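Local coordinates for protein chemotaxis transducer (Pseudomonas aeruginosa, PDB 6GCV) that senses nitrate as a chemoreceptor, binding it directly through a helical PilJ-type ligand-binding domain to direct chemotaxis, at residues Val23-Gln27 / Ser61-Leu65; Gln85-Val89 / Glu125-Leu129; Ile92-Tyr96 / Tyr118-Leu122. All coordinates share one frame; numbering follows the deposited sequence. Where two conformers were deposited one is given.

Contact 1 (Val23-Gln27 / Ser61-Leu65); sequences VAGAQ and SAADL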
ATOM      1  N   VAL A  23     -10.338  -3.228  -3.619  1.00 17.38           N
ATOM      2  CA  VAL A  23     -10.398  -1.787  -3.488  1.00 17.20           C
ATOM      3  C   VAL A  23     -10.096  -1.362  -2.048  1.00 16.21           C
ATOM      4  O   VAL A  23      -9.339  -0.410  -1.818  1.00 16.77           O
ATOM      5  CB  VAL A  23     -11.750  -1.272  -4.005  1.00 19.71           C
ATOM      6  CG1 VAL A  23     -12.056   0.130  -3.552  1.00 20.78           C
ATOM      7  CG2 VAL A  23     -11.793  -1.367  -5.518  1.00 19.32           C
ATOM      8  N   ALA A  24     -10.664  -2.081  -1.086  1.00 16.06           N
ATOM      9  CA  ALA A  24     -10.376  -1.758   0.308  1.00 16.83           C
ATOM     10  C   ALA A  24      -8.873  -1.981   0.630  1.00 16.57           C
ATOM     11  O   ALA A  24      -8.244  -1.172   1.291  1.00 16.35           O
ATOM     12  CB  ALA A  24     -11.271  -2.579   1.227  1.00 18.56           C
ATOM     13  N   GLY A  25      -8.315  -3.114   0.182  1.00 15.68           N
ATOM     14  CA  GLY A  25      -6.911  -3.350   0.418  1.00 15.97           C
ATOM     15  C   GLY A  25      -6.027  -2.287  -0.213  1.00 15.41           C
ATOM     16  O   GLY A  25      -5.060  -1.820   0.425  1.00 15.58           O
ATOM     17  N   ALA A  26      -6.365  -1.875  -1.429  1.00 15.34           N
ATOM     18  CA  ALA A  26      -5.562  -0.873  -2.123  1.00 14.58           C
ATOM     19  C   ALA A  26      -5.540   0.462  -1.378  1.00 13.53           C
ATOM     20  O   ALA A  26      -4.593   1.220  -1.550  1.00 14.30           O
ATOM     21  CB  ALA A  26      -6.012  -0.711  -3.561  1.00 15.50           C
ATOM     22  N   GLN A  27      -6.554   0.741  -0.554  1.00 13.73           N
ATOM     23  CA  GLN A  27      -6.505   1.961   0.260  1.00 13.76           C
ATOM     24  C   GLN A  27      -5.247   1.981   1.130  1.00 13.79           C
ATOM     25  O   GLN A  27      -4.669   3.029   1.410  1.00 13.72           O
ATOM     26  CB  GLN A  27      -7.727   2.080   1.165  1.00 14.81           C
ATOM     27  CG  GLN A  27      -9.077   2.202   0.479  1.00 14.90           C
ATOM     28  CD  GLN A  27      -9.192   3.475  -0.327  1.00 13.92           C
ATOM     29  OE1 GLN A  27      -8.539   3.628  -1.374  1.00 14.91           O
ATOM     30  NE2 GLN A  27     -10.057   4.402   0.132  1.00 15.37           N
ATOM     31  N   SER A  61     -12.281   5.581  -4.121  1.00 15.70           N
ATOM     32  CA  SER A  61     -12.522   4.300  -3.499  1.00 16.20           C
ATOM     33  C   SER A  61     -13.295   4.432  -2.201  1.00 16.45           C
ATOM     34  O   SER A  61     -14.171   3.618  -1.944  1.00 17.72           O
ATOM     35  CB  SER A  61     -11.206   3.574  -3.263  1.00 15.88           C
ATOM     36  OG  SER A  61     -10.689   3.156  -4.496  1.00 17.49           O
ATOM     37  N   ALA A  62     -12.997   5.455  -1.396  1.00 16.34           N
ATOM     38  CA  ALA A  62     -13.706   5.639  -0.134  1.00 17.10           C
ATOM     39  C   ALA A  62     -15.206   5.844  -0.389  1.00 17.69           C
ATOM     40  O   ALA A  62     -16.034   5.251   0.292  1.00 19.18           O
ATOM     41  CB  ALA A  62     -13.119   6.777   0.672  1.00 17.11           C
ATOM     42  N   ALA A  63     -15.517   6.654  -1.406  1.00 17.54           N
ATOM     43  CA  ALA A  63     -16.915   6.904  -1.732  1.00 18.05           C
ATOM     44  C   ALA A  63     -17.573   5.642  -2.285  1.00 19.21           C
ATOM     45  O   ALA A  63     -18.734   5.346  -1.960  1.00 19.68           O
ATOM     46  CB  ALA A  63     -17.028   8.055  -2.719  1.00 18.81           C
ATOM     47  N   ASP A  64     -16.856   4.872  -3.098  1.00 18.31           N
ATOM     48  CA  ASP A  64     -17.377   3.622  -3.605  1.00 19.48           C
ATOM     49  C   ASP A  64     -17.682   2.628  -2.492  1.00 19.31           C
ATOM     50  O   ASP A  64     -18.674   1.890  -2.566  1.00 20.41           O
ATOM     51  CB  ASP A  64     -16.409   3.013  -4.618  1.00 20.10           C
ATOM     52  CG  ASP A  64     -16.314   3.805  -5.925  1.00 20.46           C
ATOM     53  OD1 ASP A  64     -17.253   4.568  -6.242  1.00 21.16           O
ATOM     54  OD2 ASP A  64     -15.313   3.595  -6.666  1.00 22.26           O
ATOM     55  N   LEU A  65     -16.803   2.541  -1.492  1.00 19.42           N
ATOM     56  CA  LEU A  65     -17.027   1.634  -0.365  1.00 19.86           C
ATOM     57  C   LEU A  65     -18.205   2.101   0.495  1.00 19.92           C
ATOM     58  O   LEU A  65     -18.931   1.271   1.060  1.00 22.18           O
ATOM     59  CB  LEU A  65     -15.755   1.522   0.478  1.00 20.14           C
ATOM     60  CG  LEU A  65     -14.575   0.794  -0.195  1.00 19.43           C
ATOM     61  CD1 LEU A  65     -13.284   1.053   0.544  1.00 20.79           C
ATOM     62  CD2 LEU A  65     -14.851  -0.686  -0.266  1.00 21.52           C
TER
HETATM   63  O   HOH W   1      -8.598   1.760  -3.318  1.00 15.89           O
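Water 1 sits between the two helices and is gripped by three groups: it donates to V23 O and to Q27 OE1, each at 2.7 Å, and accepts from S61 OG at 2.8 Å. The water adds a second donor to V23 O, which already takes the helical bond from Q27 N, and links it to S61 on helix 48-67, where the two segments share no direct hydrogen bond. Q27 can reach the water because its chain folds back at chi2 (-64°), laying the amide alongside S61, with OE1 3.3 Å from S61 CB. The other end of that amide, NE2, donates to Y58 O one turn earlier on the partner helix, which fixes which way round the amide lies. S61 OG also receives a hydrogen bond from R72 NH1, and D64 forms a salt bridge with the same arginine, so the serine is positioned from the loop side as well.

V23 CG1 lies against the S61 side chain, 3.5 Å from OG; the apolar part proper is V23 CG1 on L65 CG and L65 CD1 on A24 CB, both at 4.2 Å. M133 of helix 112-137 touches both A24 and L65 from a third helix. The segment axes pass 10.0 Å apart with 141° between their directions, a splayed antiparallel pair within the four-helix bundle of this PilJ-type domain.

Contact 2 (Gln85-Val89 / Glu125-Leu129); sequences QRQKV and ELNNL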
ATOM      1  N   GLN A  85     -16.353   1.443  11.207  1.00 21.84           N
ATOM      2  CA  GLN A  85     -14.932   1.506  10.883  1.00 22.13           C
ATOM      3  C   GLN A  85     -14.658   2.439   9.700  1.00 20.77           C
ATOM      4  O   GLN A  85     -13.648   3.158   9.720  1.00 21.76           O
ATOM      5  CB  GLN A  85     -14.349   0.127  10.661  1.00 21.05           C
ATOM      6  CG  GLN A  85     -12.825   0.096  10.458  1.00 21.48           C
ATOM      7  CD  GLN A  85     -12.027   0.566  11.672  1.00 22.49           C
ATOM      8  OE1 GLN A  85     -12.550   0.666  12.783  1.00 24.74           O
ATOM      9  NE2 GLN A  85     -10.748   0.898  11.458  1.00 22.91           N
ATOM     10  N   ARG A  86     -15.534   2.463   8.696  1.00 22.13           N
ATOM     11  CA  ARG A  86     -15.370   3.436   7.595  1.00 21.65           C
ATOM     12  C   ARG A  86     -15.439   4.849   8.151  1.00 21.59           C
ATOM     13  O   ARG A  86     -14.681   5.711   7.710  1.00 21.47           O
ATOM     14  CB  ARG A  86     -16.412   3.272   6.481  1.00 21.98           C
ATOM     15  CG  ARG A  86     -16.251   2.003   5.677  1.00 22.87           C
ATOM     16  CD  ARG A  86     -17.057   2.045   4.365  1.00 23.97           C
ATOM     17  NE  ARG A  86     -18.506   2.150   4.608  1.00 24.77           N
ATOM     18  CZ  ARG A  86     -19.343   1.132   4.671  1.00 24.35           C
ATOM     19  NH1 ARG A  86     -18.927  -0.113   4.470  1.00 24.85           N
ATOM     20  NH2 ARG A  86     -20.637   1.346   4.944  1.00 25.62           N
ATOM     21  N   GLN A  87     -16.329   5.107   9.110  1.00 21.65           N
ATOM     22  CA  GLN A  87     -16.407   6.452   9.678  0.56 22.81           C
ATOM     23  C   GLN A  87     -15.190   6.805  10.517  1.00 22.47           C
ATOM     24  O   GLN A  87     -14.718   7.915  10.468  1.00 23.78           O
ATOM     25  CB  GLN A  87     -17.694   6.690  10.482  0.56 25.30           C
ATOM     26  CG  GLN A  87     -17.762   8.150  10.979  0.56 28.56           C
ATOM     27  CD  GLN A  87     -17.442   9.191   9.879  0.56 31.60           C
ATOM     28  OE1 GLN A  87     -16.526  10.069  10.010  0.56 28.41           O
ATOM     29  NE2 GLN A  87     -18.155   9.068   8.755  0.56 31.94           N
ATOM     30  N   LYS A  88     -14.659   5.845  11.262  1.00 22.96           N
ATOM     31  CA  LYS A  88     -13.438   6.065  12.043  1.00 21.99           C
ATOM     32  C   LYS A  88     -12.280   6.392  11.111  1.00 21.08           C
ATOM     33  O   LYS A  88     -11.551   7.332  11.342  1.00 22.32           O
ATOM     34  CB  LYS A  88     -13.123   4.823  12.880  1.00 22.92           C
ATOM     35  CG  LYS A  88     -11.952   4.983  13.813  1.00 26.79           C
ATOM     36  CD  LYS A  88     -11.701   3.729  14.632  1.00 29.11           C
ATOM     37  CE  LYS A  88     -10.490   3.915  15.523  1.00 33.95           C
ATOM     38  NZ  LYS A  88     -10.359   2.771  16.431  1.00 41.56           N
ATOM     39  N   VAL A  89     -12.165   5.622  10.038  1.00 19.28           N
ATOM     40  CA  VAL A  89     -11.146   5.870   9.010  1.00 19.13           C
ATOM     41  C   VAL A  89     -11.313   7.271   8.414  1.00 19.40           C
ATOM     42  O   VAL A  89     -10.339   8.010   8.237  1.00 19.97           O
ATOM     43  CB  VAL A  89     -11.188   4.789   7.914  1.00 18.73           C
ATOM     44  CG1 VAL A  89     -10.376   5.235   6.703  1.00 18.14           C
ATOM     45  CG2 VAL A  89     -10.639   3.482   8.456  1.00 20.10           C
ATOM     46  N   GLU A 125      -5.716   1.457  10.686  1.00 18.33           N
ATOM     47  CA  GLU A 125      -7.184   1.483  10.641  1.00 18.70           C
ATOM     48  C   GLU A 125      -7.739   1.012   9.319  1.00 17.52           C
ATOM     49  O   GLU A 125      -8.803   0.393   9.287  1.00 18.95           O
ATOM     50  CB  GLU A 125      -7.735   2.841  11.027  1.00 19.63           C
ATOM     51  CG  GLU A 125      -7.324   3.239  12.448  1.00 21.73           C
ATOM     52  CD  GLU A 125      -7.843   2.318  13.540  1.00 25.20           C
ATOM     53  OE1 GLU A 125      -8.823   1.573  13.354  1.00 27.34           O
ATOM     54  OE2 GLU A 125      -7.264   2.356  14.647  1.00 35.34           O
ATOM     55  N   LEU A 126      -7.005   1.255   8.235  1.00 16.57           N
ATOM     56  CA  LEU A 126      -7.398   0.701   6.955  1.00 17.00           C
ATOM     57  C   LEU A 126      -7.248  -0.805   6.940  1.00 18.02           C
ATOM     58  O   LEU A 126      -8.058  -1.517   6.373  1.00 18.14           O
ATOM     59  CB  LEU A 126      -6.583   1.334   5.823  1.00 16.51           C
ATOM     60  CG  LEU A 126      -6.895   2.793   5.548  1.00 16.79           C
ATOM     61  CD1 LEU A 126      -5.811   3.440   4.696  1.00 16.26           C
ATOM     62  CD2 LEU A 126      -8.277   2.950   4.932  1.00 18.14           C
ATOM     63  N   ASN A 127      -6.169  -1.299   7.534  1.00 17.31           N
ATOM     64  CA  ASN A 127      -6.012  -2.737   7.648  1.00 19.51           C
ATOM     65  C   ASN A 127      -7.142  -3.329   8.490  1.00 19.15           C
ATOM     66  O   ASN A 127      -7.662  -4.407   8.176  1.00 20.52           O
ATOM     67  CB  ASN A 127      -4.669  -3.063   8.253  1.00 20.48           C
ATOM     68  CG  ASN A 127      -4.327  -4.496   8.084  1.00 22.17           C
ATOM     69  OD1 ASN A 127      -4.403  -5.044   6.980  1.00 23.35           O
ATOM     70  ND2 ASN A 127      -3.934  -5.109   9.162  1.00 27.25           N
ATOM     71  N   ASN A 128      -7.521  -2.643   9.576  1.00 19.78           N
ATOM     72  CA  ASN A 128      -8.634  -3.123  10.384  1.00 20.34           C
ATOM     73  C   ASN A 128      -9.943  -3.166   9.572  1.00 21.14           C
ATOM     74  O   ASN A 128     -10.756  -4.068   9.725  1.00 22.41           O
ATOM     75  CB  ASN A 128      -8.829  -2.275  11.638  1.00 22.82           C
ATOM     76  CG  ASN A 128      -7.685  -2.416  12.630  1.00 26.78           C
ATOM     77  OD1 ASN A 128      -6.919  -3.388  12.581  1.00 29.71           O
ATOM     78  ND2 ASN A 128      -7.555  -1.442  13.545  1.00 31.20           N
ATOM     79  N   LEU A 129     -10.157  -2.180   8.715  1.00 19.84           N
ATOM     80  CA  LEU A 129     -11.328  -2.170   7.832  1.00 20.21           C
ATOM     81  C   LEU A 129     -11.336  -3.385   6.924  1.00 19.45           C
ATOM     82  O   LEU A 129     -12.364  -4.078   6.815  1.00 20.68           O
ATOM     83  CB  LEU A 129     -11.414  -0.869   7.029  1.00 19.48           C
ATOM     84  CG  LEU A 129     -12.551  -0.779   6.001  1.00 20.69           C
ATOM     85  CD1 LEU A 129     -13.901  -0.865   6.663  1.00 22.39           C
ATOM     86  CD2 LEU A 129     -12.439   0.477   5.149  1.00 22.15           C
TER
HETATM   87  O   HOH W   2     -10.719  -0.740  14.507  1.00 45.00           O
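The amide of Q85 meets the carboxylate of E125 with the two planes 38° apart, and both acceptors of the amide nitrogen lie near the amide plane, at its edge. NE2 donates to E125 OE1 at 2.8 Å, using the oxygen's anti lone pair, and to E125 O at 3.0 Å. The backbone carbonyl is thus held twice: L129 N makes the usual helical bond, and Q85 NE2 arrives from the opposite face of the carbonyl plane. A bend at chi2 (64°) turns the Q85 amide toward E125, while its CG packs on L129 CB at 3.8 Å. Water 2 donates to Q85 OE1 and E125 OE1.

K88 stretches fully extended across the carboxylate and makes a long salt bridge, NZ to E125 OE2 at 3.6 Å; its positive charge probably helps stabilise the carboxylate. V89 CG1 meets L126 CD2 at 3.6 Å, and R86 CG lies 3.8 Å from L129 CD1. The R86 guanidinium turns to M77 O and D66. With a polar cluster round E125, exposed K88 beside it, and apolar V89 and L126 facing Y58 of helix 48-67, the segments, axes 9.6 Å apart at 164°, form a near-antiparallel pair of the four-helix bundle.

Contact 3 (Ile92-Tyr96 / Tyr118-Leu122); sequences IWGRY and YSTEL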
ATOM      1  N   ILE A  92      -9.882  10.092  10.589  1.00 19.85           N
ATOM      2  CA  ILE A  92      -8.415  10.099  10.560  1.00 19.27           C
ATOM      3  C   ILE A  92      -7.946  10.617   9.207  1.00 18.90           C
ATOM      4  O   ILE A  92      -7.050  11.467   9.106  1.00 18.61           O
ATOM      5  CB  ILE A  92      -7.842   8.693  10.817  1.00 21.34           C
ATOM      6  CG1 ILE A  92      -8.217   8.238  12.236  1.00 23.38           C
ATOM      7  CG2 ILE A  92      -6.328   8.622  10.600  1.00 21.76           C
ATOM      8  CD1 ILE A  92      -8.080   6.749  12.405  1.00 24.57           C
ATOM      9  N   TRP A  93      -8.584  10.148   8.140  1.00 18.29           N
ATOM     10  CA  TRP A  93      -8.249  10.579   6.792  1.00 18.13           C
ATOM     11  C   TRP A  93      -8.318  12.097   6.636  1.00 18.29           C
ATOM     12  O   TRP A  93      -7.425  12.707   6.058  1.00 17.76           O
ATOM     13  CB  TRP A  93      -9.160   9.869   5.769  1.00 18.88           C
ATOM     14  CG  TRP A  93      -9.143  10.519   4.423  1.00 18.56           C
ATOM     15  CD1 TRP A  93     -10.149  11.162   3.821  1.00 21.50           C
ATOM     16  CD2 TRP A  93      -8.030  10.629   3.563  1.00 16.80           C
ATOM     17  NE1 TRP A  93      -9.741  11.658   2.609  1.00 21.39           N
ATOM     18  CE2 TRP A  93      -8.424  11.342   2.439  1.00 17.53           C
ATOM     19  CE3 TRP A  93      -6.723  10.146   3.612  1.00 19.03           C
ATOM     20  CZ2 TRP A  93      -7.564  11.608   1.401  1.00 16.92           C
ATOM     21  CZ3 TRP A  93      -5.887  10.429   2.575  1.00 21.04           C
ATOM     22  CH2 TRP A  93      -6.306  11.157   1.492  1.00 19.37           C
ATOM     23  N   GLY A  94      -9.370  12.734   7.141  1.00 19.70           N
ATOM     24  CA  GLY A  94      -9.444  14.191   7.006  1.00 20.36           C
ATOM     25  C   GLY A  94      -8.243  14.904   7.577  1.00 20.11           C
ATOM     26  O   GLY A  94      -7.711  15.847   6.983  1.00 21.47           O
ATOM     27  N   ARG A  95      -7.790  14.464   8.734  1.00 19.65           N
ATOM     28  CA  ARG A  95      -6.627  15.076   9.364  0.60 20.51           C
ATOM     29  C   ARG A  95      -5.350  14.747   8.606  1.00 19.19           C
ATOM     30  O   ARG A  95      -4.488  15.597   8.428  1.00 19.34           O
ATOM     31  CB  ARG A  95      -6.538  14.645  10.830  0.60 21.02           C
ATOM     32  CG  ARG A  95      -7.674  15.216  11.686  0.60 24.96           C
ATOM     33  CD  ARG A  95      -7.603  14.780  13.136  0.60 29.26           C
ATOM     34  NE  ARG A  95      -8.136  13.437  13.380  0.60 32.59           N
ATOM     35  CZ  ARG A  95      -9.415  13.152  13.652  0.60 37.00           C
ATOM     36  NH1 ARG A  95     -10.332  14.109  13.677  0.60 39.14           N
ATOM     37  NH2 ARG A  95      -9.786  11.895  13.874  0.60 39.19           N
ATOM     38  N   TYR A  96      -5.222  13.517   8.151  1.00 17.40           N
ATOM     39  CA  TYR A  96      -4.037  13.099   7.383  1.00 17.38           C
ATOM     40  C   TYR A  96      -3.935  13.858   6.081  1.00 17.35           C
ATOM     41  O   TYR A  96      -2.838  14.290   5.680  1.00 17.87           O
ATOM     42  CB  TYR A  96      -4.133  11.596   7.118  1.00 16.21           C
ATOM     43  CG  TYR A  96      -2.957  10.960   6.412  1.00 16.01           C
ATOM     44  CD1 TYR A  96      -1.682  10.953   6.982  1.00 16.40           C
ATOM     45  CD2 TYR A  96      -3.121  10.344   5.210  1.00 16.46           C
ATOM     46  CE1 TYR A  96      -0.622  10.312   6.334  1.00 15.46           C
ATOM     47  CE2 TYR A  96      -2.087   9.682   4.568  1.00 15.22           C
ATOM     48  CZ  TYR A  96      -0.846   9.638   5.143  1.00 15.44           C
ATOM     49  OH  TYR A  96       0.189   8.908   4.571  1.00 15.82           O
ATOM     50  N   TYR A 118       0.990   9.445  12.116  1.00 20.14           N
ATOM     51  CA  TYR A 118      -0.352   9.497  11.614  1.00 19.08           C
ATOM     52  C   TYR A 118      -0.551   8.632  10.364  1.00 17.48           C
ATOM     53  O   TYR A 118      -1.581   7.950  10.214  1.00 18.16           O
ATOM     54  CB  TYR A 118      -0.764  10.945  11.392  1.00 22.11           C
ATOM     55  CG  TYR A 118      -2.184  11.166  11.804  1.00 26.56           C
ATOM     56  CD1 TYR A 118      -2.587  11.082  13.134  1.00 29.94           C
ATOM     57  CD2 TYR A 118      -3.141  11.331  10.850  1.00 27.72           C
ATOM     58  CE1 TYR A 118      -3.915  11.237  13.490  1.00 33.93           C
ATOM     59  CE2 TYR A 118      -4.463  11.522  11.192  1.00 28.07           C
ATOM     60  CZ  TYR A 118      -4.854  11.464  12.502  1.00 30.70           C
ATOM     61  OH  TYR A 118      -6.201  11.609  12.800  1.00 33.82           O
ATOM     62  N   SER A 119       0.482   8.561   9.532  1.00 14.88           N
ATOM     63  CA  SER A 119       0.445   7.657   8.382  1.00 15.43           C
ATOM     64  C   SER A 119       0.298   6.201   8.834  1.00 15.77           C
ATOM     65  O   SER A 119      -0.503   5.433   8.278  1.00 16.88           O
ATOM     66  CB  SER A 119       1.719   7.821   7.544  1.00 14.65           C
ATOM     67  OG  SER A 119       1.620   7.104   6.309  1.00 15.80           O
ATOM     68  N   THR A 120       1.061   5.841   9.857  1.00 17.32           N
ATOM     69  CA  THR A 120       1.015   4.491  10.404  0.80 18.88           C
ATOM     70  C   THR A 120      -0.336   4.201  11.054  1.00 18.17           C
ATOM     71  O   THR A 120      -0.881   3.095  10.926  1.00 18.39           O
ATOM     72  CB  THR A 120       2.191   4.303  11.365  0.80 22.90           C
ATOM     73  OG1 THR A 120       3.390   4.365  10.577  0.80 27.44           O
ATOM     74  CG2 THR A 120       2.088   2.981  12.173  0.80 24.35           C
ATOM     75  N   GLU A 121      -0.892   5.189  11.753  1.00 17.39           N
ATOM     76  CA  GLU A 121      -2.191   5.042  12.362  1.00 18.65           C
ATOM     77  C   GLU A 121      -3.266   4.806  11.326  1.00 17.73           C
ATOM     78  O   GLU A 121      -4.104   3.902  11.464  1.00 17.82           O
ATOM     79  CB  GLU A 121      -2.521   6.267  13.237  1.00 21.60           C
ATOM     80  CG  GLU A 121      -3.906   6.231  13.858  1.00 25.26           C
ATOM     81  CD  GLU A 121      -4.223   7.443  14.699  1.00 30.10           C
ATOM     82  OE1 GLU A 121      -3.291   8.157  15.138  1.00 39.42           O
ATOM     83  OE2 GLU A 121      -5.421   7.649  14.977  1.00 35.60           O
ATOM     84  N   LEU A 122      -3.269   5.632  10.283  1.00 16.38           N
ATOM     85  CA  LEU A 122      -4.260   5.457   9.219  1.00 16.51           C
ATOM     86  C   LEU A 122      -4.133   4.085   8.575  1.00 16.51           C
ATOM     87  O   LEU A 122      -5.114   3.385   8.344  1.00 16.06           O
ATOM     88  CB  LEU A 122      -4.170   6.565   8.174  1.00 16.95           C
ATOM     89  CG  LEU A 122      -5.090   6.406   6.967  1.00 17.27           C
ATOM     90  CD1 LEU A 122      -6.528   6.407   7.389  1.00 17.33           C
ATOM     91  CD2 LEU A 122      -4.862   7.508   5.946  1.00 18.08           C
TER
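L122 CD2 presses on Y96 CD2 at 3.4 Å and comes near the edge of the W93 ring, 4.0 Å from CE3. Next to it I92 CG2 bridges two residues of the partner helix, touching L122 CB at 3.8 Å and Y118 CE2 at 3.5 Å. The Y118 ring lies across the I92-Y96 turn, with I92 O in its plane at the CE2 edge and Y96 CB beside CD2. M34 of helix 18-42 packs on both W93 and Y96, and W93 stacks with Y58, so this apolar centre is shared by all four helices.

In one of its two deposited conformers R95 brings NE to Y118 OH at 2.7 Å, the oxygen lying close to the guanidinium plane; as a constant feature this bond is doubtful. On the inner side S119 OG donates to Y96 OH at 2.9 Å. That phenol is also hydrogen-bonded to S31 O, and S119 OG to Q32 NE2, which carries the network to helix 18-42. These partners pin the hydroxyl end of the Y96 ring and satisfy both hydroxyls in a buried interface, whereas the hold of exposed R95 on Y118 is less certain.

How the contacts relate
Contact 1 joins helix 18-42 to helix 48-67, while contacts 2 and 3 both join helix 80-103 to helix 112-137. Along the chain contact 1 closes before the others open, and contact 3 is nested inside the loop closed by contact 2. The centres of contacts 2 and 3 are about 10 Å apart, with E125 CG packed 3.6 Å from I92 CD1. Contact 1 lies about 11 Å from contact 2, and Q27 O touches L126 CD1 there at 3.5 Å; it is about 15 Å from contact 3, without touching it. Two antiparallel hairpins thus pack into one four-helix bundle, and contacts 1 and 3 also reach the second subunit of the assembly.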